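Local coordinates for methylenetetrahydrofolate--tRNA-(uracil-5-)-methyltransferase TrmFO (Thermus thermophilus, PDB 3G5S), which probably catalyses the folate- and FAD-dependent methylation of uridine 54 in tRNA to 5-methyluridine, at residues T311-P316 / G335-V340; E321-R326 / F351-N356. All coordinates share one frame; numbering follows the deposited sequence.

Contact 1: residues T311-P316 / G335-V340; sequences TYLNAP and GVLAGV. With FAD (flavin-adenine dinucleotide), chain B; EDO (1,2-ethanediol), chain F.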
loop_
_atom_site.group_PDB
_atom_site.type_symbol
_atom_site.label_atom_id
_atom_site.label_comp_id
_atom_site.label_asym_id
_atom_site.label_seq_id
_atom_site.Cartn_x
_atom_site.Cartn_y
_atom_site.Cartn_z
ATOM N N THR A 311 3.755 -2.317 11.019
ATOM C CA THR A 311 4.813 -1.317 11.132
ATOM C C THR A 311 5.136 -0.724 9.773
ATOM O O THR A 311 5.402 -1.452 8.815
ATOM C CB THR A 311 6.070 -1.920 11.734
ATOM O OG1 THR A 311 5.780 -2.301 13.081
ATOM C CG2 THR A 311 7.191 -0.910 11.748
ATOM N N TYR A 312 5.117 0.601 9.691
ATOM C CA TYR A 312 5.442 1.276 8.447
ATOM C C TYR A 312 5.891 2.710 8.689
ATOM O O TYR A 312 5.592 3.313 9.722
ATOM C CB TYR A 312 4.254 1.221 7.460
ATOM C CG TYR A 312 3.075 2.081 7.861
ATOM C CD1 TYR A 312 2.195 1.673 8.858
ATOM C CD2 TYR A 312 2.839 3.303 7.249
ATOM C CE1 TYR A 312 1.120 2.463 9.231
ATOM C CE2 TYR A 312 1.762 4.098 7.614
ATOM C CZ TYR A 312 0.904 3.673 8.610
ATOM O OH TYR A 312 -0.170 4.448 8.997
ATOM N N LEU A 313 6.608 3.239 7.709
ATOM C CA LEU A 313 7.127 4.596 7.734
ATOM C C LEU A 313 6.199 5.610 7.084
ATOM O O LEU A 313 5.399 5.275 6.201
ATOM C CB LEU A 313 8.455 4.639 6.987
ATOM C CG LEU A 313 9.567 3.804 7.615
ATOM C CD1 LEU A 313 10.715 3.676 6.639
ATOM C CD2 LEU A 313 10.038 4.418 8.933
ATOM N N ASN A 314 6.339 6.861 7.508
ATOM C CA ASN A 314 5.666 7.958 6.850
ATOM C C ASN A 314 6.400 8.260 5.556
ATOM O O ASN A 314 7.332 9.061 5.516
ATOM C CB ASN A 314 5.614 9.191 7.750
ATOM C CG ASN A 314 4.633 10.210 7.237
ATOM O OD1 ASN A 314 4.682 10.580 6.063
ATOM N ND2 ASN A 314 3.713 10.643 8.093
ATOM N N ALA A 315 5.992 7.579 4.495
ATOM C CA ALA A 315 6.678 7.703 3.219
ATOM C C ALA A 315 6.715 9.139 2.692
ATOM O O ALA A 315 7.764 9.599 2.256
ATOM C CB ALA A 315 6.103 6.741 2.187
ATOM N N PRO A 316 5.585 9.873 2.741
ATOM C CA PRO A 316 5.672 11.218 2.163
ATOM C C PRO A 316 6.669 12.116 2.892
ATOM O O PRO A 316 7.275 12.986 2.265
ATOM C CB PRO A 316 4.243 11.759 2.301
ATOM C CG PRO A 316 3.384 10.551 2.366
ATOM C CD PRO A 316 4.195 9.483 3.041
ATOM N N GLY A 335 8.573 -2.559 0.433
ATOM C CA GLY A 335 7.566 -3.390 1.052
ATOM C C GLY A 335 6.711 -2.612 2.025
ATOM O O GLY A 335 6.597 -1.386 1.950
ATOM N N VAL A 336 6.078 -3.337 2.939
ATOM C CA VAL A 336 5.196 -2.712 3.910
ATOM C C VAL A 336 5.916 -1.614 4.704
ATOM O O VAL A 336 5.319 -0.587 5.031
ATOM C CB VAL A 336 4.593 -3.776 4.833
ATOM C CG1 VAL A 336 3.977 -3.146 6.083
ATOM C CG2 VAL A 336 3.552 -4.571 4.061
ATOM N N LEU A 337 7.194 -1.815 5.011
ATOM C CA LEU A 337 7.920 -0.785 5.741
ATOM C C LEU A 337 7.862 0.578 5.029
ATOM O O LEU A 337 7.836 1.630 5.674
ATOM C CB LEU A 337 9.372 -1.219 5.966
ATOM C CG LEU A 337 10.218 -0.256 6.803
ATOM C CD1 LEU A 337 9.722 -0.217 8.252
ATOM C CD2 LEU A 337 11.685 -0.650 6.737
ATOM N N ALA A 338 7.867 0.553 3.693
ATOM C CA ALA A 338 7.829 1.771 2.882
ATOM C C ALA A 338 6.434 2.365 2.725
ATOM O O ALA A 338 6.287 3.419 2.102
ATOM C CB ALA A 338 8.426 1.507 1.504
ATOM N N GLY A 339 5.407 1.696 3.244
ATOM C CA GLY A 339 4.067 2.246 3.169
ATOM C C GLY A 339 3.145 1.636 2.126
ATOM O O GLY A 339 2.090 2.210 1.847
ATOM N N VAL A 340 3.513 0.487 1.561
ATOM C CA VAL A 340 2.598 -0.229 0.684
ATOM C C VAL A 340 1.956 -1.394 1.421
ATOM O O VAL A 340 2.316 -1.715 2.561
ATOM C CB VAL A 340 3.245 -0.691 -0.645
ATOM C CG1 VAL A 340 3.823 0.490 -1.392
ATOM C CG2 VAL A 340 4.269 -1.799 -0.434
HETATM P PA FAD B . 7.638 -9.648 4.860
HETATM O O1A FAD B . 6.977 -9.839 6.194
HETATM O O2A FAD B . 7.233 -10.545 3.732
HETATM O O5B FAD B . 9.226 -9.746 4.993
HETATM C C5B FAD B . 9.925 -9.085 6.030
HETATM C C4B FAD B . 11.083 -9.977 6.433
HETATM O O4B FAD B . 11.935 -9.267 7.315
HETATM C C3B FAD B . 10.610 -11.216 7.192
HETATM O O3B FAD B . 11.148 -12.392 6.618
HETATM C C2B FAD B . 11.116 -10.997 8.618
HETATM O O2B FAD B . 11.458 -12.180 9.312
HETATM C C1B FAD B . 12.337 -10.129 8.382
HETATM N N9A FAD B . 12.767 -9.237 9.468
HETATM C C8A FAD B . 11.998 -8.382 10.208
HETATM N N7A FAD B . 12.804 -7.671 11.024
HETATM C C5A FAD B . 14.086 -8.064 10.795
HETATM C C6A FAD B . 15.309 -7.686 11.331
HETATM N N6A FAD B . 15.439 -6.630 12.144
HETATM N N1A FAD B . 16.443 -8.291 10.860
HETATM C C2A FAD B . 16.389 -9.272 9.898
HETATM N N3A FAD B . 15.183 -9.654 9.357
HETATM C C4A FAD B . 14.068 -9.051 9.820
HETATM N N1 FAD B . -0.774 -9.332 1.856
HETATM C C2 FAD B . -1.560 -9.729 0.804
HETATM O O2 FAD B . -1.377 -9.265 -0.320
HETATM N N3 FAD B . -2.560 -10.658 1.015
HETATM C C4 FAD B . -2.799 -11.217 2.259
HETATM O O4 FAD B . -3.699 -12.051 2.413
HETATM C C4X FAD B . -1.992 -10.807 3.320
HETATM N N5 FAD B . -2.184 -11.318 4.584
HETATM C C5X FAD B . -1.370 -10.908 5.620
HETATM C C6 FAD B . -1.568 -11.441 6.890
HETATM C C7 FAD B . -0.771 -11.039 7.953
HETATM C C7M FAD B . -0.990 -11.618 9.324
HETATM C C8 FAD B . 0.236 -10.103 7.738
HETATM C C8M FAD B . 1.107 -9.663 8.878
HETATM C C9 FAD B . 0.438 -9.571 6.467
HETATM C C9A FAD B . -0.364 -9.967 5.400
HETATM N N10 FAD B . -0.176 -9.423 4.135
HETATM C C10 FAD B . -0.988 -9.864 3.107
HETATM C "C1'" FAD B . 0.390 -8.027 4.009
HETATM C "C2'" FAD B . 1.692 -7.945 3.194
HETATM O "O2'" FAD B . 1.453 -7.865 1.799
HETATM C "C3'" FAD B . 2.654 -9.087 3.523
HETATM O "O3'" FAD B . 3.021 -8.931 4.879
HETATM C "C4'" FAD B . 3.909 -9.092 2.653
HETATM O "O4'" FAD B . 4.596 -10.303 2.894
HETATM C "C5'" FAD B . 4.800 -7.883 2.917
HETATM O "O5'" FAD B . 6.055 -8.075 2.301
HETATM P P FAD B . 7.365 -7.462 2.985
HETATM O O1P FAD B . 7.210 -5.991 3.204
HETATM O O2P FAD B . 8.528 -7.920 2.169
HETATM O O3P FAD B . 7.390 -8.117 4.451
HETATM C C1 EDO F . 2.680 7.132 9.605
HETATM O O1 EDO F . 1.462 7.880 9.651
HETATM C C2 EDO F . 3.545 7.561 10.782
HETATM O O2 EDO F . 3.850 8.951 10.634
#
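L313 and L337 meet where the end of strand 309-313 lies against a short 3-10 turn, V336 to A338, of the Rossmann-type FAD-binding fold. The turn follows strand 331-333, the last of the parallel sheet. One hydrogen bond joins the segments: L313 N donates to L337 O at 2.9 Å, with the donor tilted 25° from the carbonyl plane. The side chain of L313 packs round the same oxygen, its CG 3.4 Å from L337 O. The two leucine side chains cross obliquely, L313 CD1 lying 4.0 Å from L337 CG. L337 CG stands anti to its backbone N (chi1 -176°), which sets it beside L313. Y312 CB lies 3.2 Å from V336 O, and the side chain then leads away. V336 reaches both ways. Its CG1 lies 3.5 Å from T311 O, while its CG2 packs on the ribityl carbons of FAD. V336 N donates to the phosphate oxygen O1P of FAD at 2.9 Å. A side chain on G335 would run into that same oxygen. G339 has a positive phi of 103°, and a CB there would jam against the carbonyl oxygen of A338.

Further out, Y312 OH hydrogen-bonds to F390 O and to glutathione. The contact thus joins two pockets: Y312 lines that of glutathione, G335 and V336 that of FAD. N314 is the N-cap of helix 315-318, and its OD1 accepts from R317 N. T311 O and A338 O are buried here and have no hydrogen-bond partner in the model. A315 CB presses on the latter, 3.3 Å from A338 O.

Contact 2: residues E321-R326 / F351-N356; sequences ETLEFR and FLAGLN. With EDO (1,2-ethanediol), chain E.
T322 and N356 make the polar link between the loop leading into strand 324-325 and helix 343-361. N356 ND2 donates to T322 O at 2.9 Å. The bond falls on a lone pair in the carbonyl plane, with a C=O...N angle of 117°. The oxygen also lies close to the amide plane of N356. The other end of this amide is held too, since N356 OD1 accepts from V367 N. The two side chains cross at about a right angle, with T322 CB 3.6 Å from N356 ND2.

The apolar part centres on L323, whose CD1 lies 4.1 Å from L352 CB and 4.2 Å from A353 CB. L352 CD2 also touches the loop backbone, 3.5 Å from E321 O. L382 and V379 of helix 374-384 pack on L323 and L352 respectively.

Within the loop, T322 forms an ST turn. With OG1 between the backbone N and the carbonyl carbon (chi1 56°), it can accept from E324 N. E324 reaches past the contact, its OE2 accepting from G330 N. An alanine in place of E324 would probably leave G330 N without this acceptor and remove one side-chain link to the residues leading into strand 331-333.

Hydrogen bonds at both ends of the N356 amide should fix its rotation, whereas the leucine contacts are held by packing alone.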
loop_
_atom_site.group_PDB
_atom_site.type_symbol
_atom_site.label_atom_id
_atom_site.label_comp_id
_atom_site.label_asym_id
_atom_site.label_seq_id
_atom_site.Cartn_x
_atom_site.Cartn_y
_atom_site.Cartn_z
ATOM N N GLU A 321 10.206 9.225 -4.528
ATOM C CA GLU A 321 9.534 8.252 -5.395
ATOM C C GLU A 321 10.493 7.150 -5.857
ATOM O O GLU A 321 10.065 6.118 -6.375
ATOM C CB GLU A 321 8.883 8.939 -6.596
ATOM C CG GLU A 321 9.854 9.467 -7.639
ATOM C CD GLU A 321 10.455 10.802 -7.268
ATOM O OE1 GLU A 321 10.033 11.393 -6.255
ATOM O OE2 GLU A 321 11.356 11.265 -7.998
ATOM N N THR A 322 11.788 7.398 -5.673
ATOM C CA THR A 322 12.848 6.436 -5.940
ATOM C C THR A 322 12.985 5.392 -4.822
ATOM O O THR A 322 13.748 4.428 -4.964
ATOM C CB THR A 322 14.164 7.182 -5.991
ATOM O OG1 THR A 322 14.290 7.883 -4.752
ATOM C CG2 THR A 322 14.191 8.188 -7.162
ATOM N N LEU A 323 12.271 5.623 -3.714
ATOM C CA LEU A 323 12.336 4.822 -2.481
ATOM C C LEU A 323 13.614 5.051 -1.663
ATOM O O LEU A 323 13.840 4.388 -0.647
ATOM C CB LEU A 323 12.072 3.337 -2.724
ATOM C CG LEU A 323 10.712 3.047 -3.356
ATOM C CD1 LEU A 323 10.590 1.576 -3.681
ATOM C CD2 LEU A 323 9.573 3.517 -2.449
ATOM N N GLU A 324 14.424 6.014 -2.088
ATOM C CA GLU A 324 15.570 6.447 -1.302
ATOM C C GLU A 324 15.115 7.428 -0.231
ATOM O O GLU A 324 14.285 8.305 -0.484
ATOM C CB GLU A 324 16.594 7.113 -2.226
ATOM C CG GLU A 324 17.949 7.358 -1.584
ATOM C CD GLU A 324 18.985 7.912 -2.559
ATOM O OE1 GLU A 324 18.624 8.385 -3.663
ATOM O OE2 GLU A 324 20.181 7.876 -2.212
ATOM N N PHE A 325 15.661 7.282 0.970
ATOM C CA PHE A 325 15.387 8.236 2.034
ATOM C C PHE A 325 15.895 9.614 1.638
ATOM O O PHE A 325 17.052 9.771 1.227
ATOM C CB PHE A 325 16.061 7.803 3.337
ATOM C CG PHE A 325 15.326 6.718 4.094
ATOM C CD1 PHE A 325 15.417 5.386 3.714
ATOM C CD2 PHE A 325 14.573 7.030 5.214
ATOM C CE1 PHE A 325 14.763 4.391 4.427
ATOM C CE2 PHE A 325 13.919 6.037 5.928
ATOM C CZ PHE A 325 14.015 4.721 5.539
ATOM N N ARG A 326 15.037 10.610 1.799
ATOM C CA ARG A 326 15.370 11.983 1.448
ATOM C C ARG A 326 16.596 12.489 2.205
ATOM O O ARG A 326 17.376 13.271 1.668
ATOM C CB ARG A 326 14.187 12.917 1.726
ATOM C CG ARG A 326 12.893 12.570 0.999
ATOM C CD ARG A 326 11.791 13.542 1.411
ATOM N NE ARG A 326 10.465 13.151 0.940
ATOM C CZ ARG A 326 9.965 13.498 -0.237
ATOM N NH1 ARG A 326 10.690 14.232 -1.075
ATOM N NH2 ARG A 326 8.746 13.100 -0.574
ATOM N N PHE A 351 11.715 -4.430 -6.170
ATOM C CA PHE A 351 12.365 -4.272 -7.460
ATOM C C PHE A 351 12.940 -2.862 -7.623
ATOM O O PHE A 351 14.100 -2.695 -8.001
ATOM C CB PHE A 351 11.377 -4.586 -8.594
ATOM C CG PHE A 351 11.796 -4.031 -9.926
ATOM C CD1 PHE A 351 12.820 -4.620 -10.655
ATOM C CD2 PHE A 351 11.182 -2.908 -10.439
ATOM C CE1 PHE A 351 13.229 -4.097 -11.870
ATOM C CE2 PHE A 351 11.581 -2.380 -11.664
ATOM C CZ PHE A 351 12.604 -2.980 -12.376
ATOM N N LEU A 352 12.136 -1.841 -7.349
ATOM C CA LEU A 352 12.587 -0.473 -7.579
ATOM C C LEU A 352 13.711 -0.072 -6.624
ATOM O O LEU A 352 14.694 0.553 -7.027
ATOM C CB LEU A 352 11.431 0.522 -7.519
ATOM C CG LEU A 352 11.822 1.968 -7.840
ATOM C CD1 LEU A 352 12.423 2.125 -9.231
ATOM C CD2 LEU A 352 10.645 2.896 -7.666
ATOM N N ALA A 353 13.568 -0.434 -5.355
ATOM C CA ALA A 353 14.603 -0.124 -4.374
ATOM C C ALA A 353 15.907 -0.822 -4.732
ATOM O O ALA A 353 16.977 -0.221 -4.655
ATOM C CB ALA A 353 14.148 -0.506 -2.977
ATOM N N GLY A 354 15.821 -2.088 -5.125
ATOM C CA GLY A 354 16.997 -2.826 -5.545
ATOM C C GLY A 354 17.638 -2.227 -6.785
ATOM O O GLY A 354 18.862 -2.151 -6.891
ATOM N N LEU A 355 16.808 -1.806 -7.735
ATOM C CA LEU A 355 17.299 -1.167 -8.943
ATOM C C LEU A 355 18.076 0.101 -8.600
ATOM O O LEU A 355 19.176 0.327 -9.107
ATOM C CB LEU A 355 16.127 -0.844 -9.875
ATOM C CG LEU A 355 16.457 -0.046 -11.138
ATOM C CD1 LEU A 355 17.505 -0.736 -12.014
ATOM C CD2 LEU A 355 15.175 0.185 -11.919
ATOM N N ASN A 356 17.500 0.933 -7.743
ATOM C CA ASN A 356 18.158 2.180 -7.396
ATOM C C ASN A 356 19.399 1.995 -6.534
ATOM O O ASN A 356 20.381 2.710 -6.705
ATOM C CB ASN A 356 17.168 3.180 -6.813
ATOM C CG ASN A 356 16.308 3.799 -7.897
ATOM O OD1 ASN A 356 16.772 3.975 -9.027
ATOM N ND2 ASN A 356 15.060 4.119 -7.572
HETATM C C1 EDO E . 18.257 12.222 -1.970
HETATM O O1 EDO E . 17.779 13.319 -1.182
HETATM C C2 EDO E . 18.272 10.957 -1.122
HETATM O O2 EDO E . 19.202 11.109 -0.042
#

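Overall arrangement
Strand 309-313 comes first and runs into helix 315-318. The chain then passes through 321-326, the first half of contact 2, and turns back through strand 331-333. It next reaches 335-340, which closes the loop of contact 1. Helix 343-361 follows, and at 351-356 it closes the longer loop of contact 2. The segments alternate along the chain, so the two loops cross. Their centres lie about 13 Å apart. They touch directly where L313 CD1 packs on F325 CZ at 3.6 Å. Together they tie the strand beside the glutathione pocket, the 3-10 turn 336-338 beside the FAD phosphate and helix 343-361 to one another.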